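PDB 3DD7: death on curing protein from Enterobacteria phage P1, which is the toxin of the phage P1 Phd-Doc addiction module, probably arresting translation in the host, and is inhibited by its antitoxin Phd. Local coordinates for residues A[54-59]-A[113-118]. The protein carries 2 engineered substitutions. Numbering follows the deposited sequence. Where two conformers were deposited one is given.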
loop_
_atom_site.group_PDB
_atom_site.type_symbol
_atom_site.label_atom_id
_atom_site.label_comp_id
_atom_site.label_asym_id
_atom_site.label_seq_id
_atom_site.Cartn_x
_atom_site.Cartn_y
_atom_site.Cartn_z
ATOM N N VAL A 54 -5.319 3.472 -9.298
ATOM C CA VAL A 54 -5.941 3.153 -8.010
ATOM C C VAL A 54 -4.913 2.577 -7.027
ATOM O O VAL A 54 -4.820 3.057 -5.905
ATOM C CB VAL A 54 -7.182 2.249 -8.151
ATOM C CG1 VAL A 54 -7.885 2.094 -6.800
ATOM C CG2 VAL A 54 -8.167 2.861 -9.175
ATOM N N SER A 55 -4.135 1.575 -7.455
ATOM C CA SER A 55 -3.077 1.021 -6.604
ATOM C C SER A 55 -2.143 2.119 -6.110
ATOM O O SER A 55 -1.790 2.164 -4.928
ATOM C CB SER A 55 -2.270 -0.052 -7.340
ATOM O OG SER A 55 -1.231 -0.562 -6.519
ATOM N N ALA A 56 -1.752 3.005 -7.016
ATOM C CA ALA A 56 -0.881 4.131 -6.659
ATOM C C ALA A 56 -1.519 5.048 -5.597
ATOM O O ALA A 56 -0.810 5.563 -4.725
ATOM C CB ALA A 56 -0.511 4.930 -7.893
ATOM N N THR A 57 -2.832 5.264 -5.698
ATOM C CA THR A 57 -3.555 6.147 -4.776
ATOM C C THR A 57 -3.519 5.531 -3.374
ATOM O O THR A 57 -3.221 6.229 -2.391
ATOM C CB THR A 57 -5.012 6.418 -5.255
ATOM O OG1 THR A 57 -4.997 6.837 -6.622
ATOM C CG2 THR A 57 -5.666 7.524 -4.444
ATOM N N TYR A 58 -3.771 4.219 -3.280
ATOM C CA TYR A 58 -3.583 3.521 -1.997
ATOM C C TYR A 58 -2.155 3.664 -1.482
ATOM O O TYR A 58 -1.943 3.950 -0.300
ATOM C CB TYR A 58 -3.899 2.036 -2.087
ATOM C CG TYR A 58 -5.373 1.696 -1.999
ATOM C CD1 TYR A 58 -6.027 1.624 -0.762
ATOM C CD2 TYR A 58 -6.105 1.446 -3.149
ATOM C CE1 TYR A 58 -7.383 1.309 -0.687
ATOM C CE2 TYR A 58 -7.455 1.103 -3.093
ATOM C CZ TYR A 58 -8.095 1.048 -1.859
ATOM O OH TYR A 58 -9.436 0.723 -1.796
ATOM N N LEU A 59 -1.179 3.425 -2.355
ATOM C CA LEU A 59 0.204 3.491 -1.947
ATOM C C LEU A 59 0.546 4.885 -1.400
ATOM O O LEU A 59 1.038 5.012 -0.276
ATOM C CB LEU A 59 1.140 3.100 -3.094
ATOM C CG LEU A 59 2.589 2.786 -2.712
ATOM C CD1 LEU A 59 3.287 1.866 -3.746
ATOM C CD2 LEU A 59 3.409 4.079 -2.495
ATOM N N SER A 113 3.032 9.279 -11.079
ATOM C CA SER A 113 4.351 8.698 -11.290
ATOM C C SER A 113 4.464 7.297 -10.657
ATOM O O SER A 113 5.061 6.383 -11.244
ATOM C CB SER A 113 5.413 9.668 -10.782
ATOM O OG SER A 113 5.277 10.928 -11.450
ATOM N N VAL A 114 3.901 7.130 -9.462
ATOM C CA VAL A 114 3.865 5.802 -8.843
ATOM C C VAL A 114 3.100 4.823 -9.743
ATOM O O VAL A 114 3.560 3.696 -10.003
ATOM C CB VAL A 114 3.282 5.831 -7.400
ATOM C CG1 VAL A 114 3.154 4.413 -6.881
ATOM C CG2 VAL A 114 4.228 6.615 -6.491
ATOM N N ALA A 115 1.963 5.276 -10.263
ATOM C CA ALA A 115 1.174 4.440 -11.171
ATOM C C ALA A 115 1.980 4.062 -12.410
ATOM O O ALA A 115 1.905 2.917 -12.870
ATOM C CB ALA A 115 -0.139 5.116 -11.554
ATOM N N ASP A 116 2.762 5.010 -12.930
ATOM C CA ASP A 116 3.565 4.754 -14.126
ATOM C C ASP A 116 4.561 3.633 -13.860
ATOM O O ASP A 116 4.782 2.766 -14.709
ATOM C CB ASP A 116 4.308 6.020 -14.582
ATOM C CG ASP A 116 3.413 7.001 -15.321
ATOM O OD1 ASP A 116 2.388 6.580 -15.889
ATOM O OD2 ASP A 116 3.752 8.209 -15.350
ATOM N N THR A 117 5.143 3.643 -12.670
ATOM C CA THR A 117 6.125 2.630 -12.306
ATOM C C THR A 117 5.457 1.271 -12.093
ATOM O O THR A 117 5.944 0.247 -12.582
ATOM C CB THR A 117 6.936 3.053 -11.073
ATOM O OG1 THR A 117 7.586 4.300 -11.367
ATOM C CG2 THR A 117 7.985 2.007 -10.727
ATOM N N LEU A 118 4.357 1.258 -11.352
ATOM C CA LEU A 118 3.623 0.005 -11.123
ATOM C C LEU A 118 3.168 -0.596 -12.456
ATOM O O LEU A 118 3.214 -1.820 -12.640
ATOM C CB LEU A 118 2.413 0.237 -10.210
ATOM C CG LEU A 118 2.720 0.681 -8.774
ATOM C CD1 LEU A 118 1.405 0.848 -7.983
ATOM C CD2 LEU A 118 3.656 -0.269 -8.100
#
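In the all-helical Fic/Doc fold of this toxin, the buried helix-helix contact between 54-59 and 113-118 brings the C-terminal helix 111-122 against helix 51-65. The two segments run at 124° to each other, their axes 8.2 Å apart at closest approach, a close approach consistent with the small side chains of Ala56 and Ala115, whose CA atoms lie 5.0 Å apart where the backbones come nearest. The methyl of Ala56 points toward the other helix and settles over the turn at Val114 and Ala115: CB lies 3.4 Å from the backbone N of Ala115 and 3.7 Å from its CB, and CG1 of Val114 closes over the same methyl. With CG1 anti to its backbone N (chi1 175°), Val114 directs that branch into the interface, where it also meets CD1 of Leu59 at 4.0 Å, the two side chains slanting across each other. Beyond the segments, Leu100 of helix 97-105 packs on both Val114 and Leu118, while Ala80 of helix 72-86 touches Leu59, so the apolar seam joins four helices. One turn on from Val114, Leu118 reaches back toward Ser55 through a single branch. In the conformer described, one of two for Ser55, its buried hydroxyl is satisfied by the carbonyl oxygen of Ala80, and OG of Ser55 lies 3.3 Å from CD1 of Leu118.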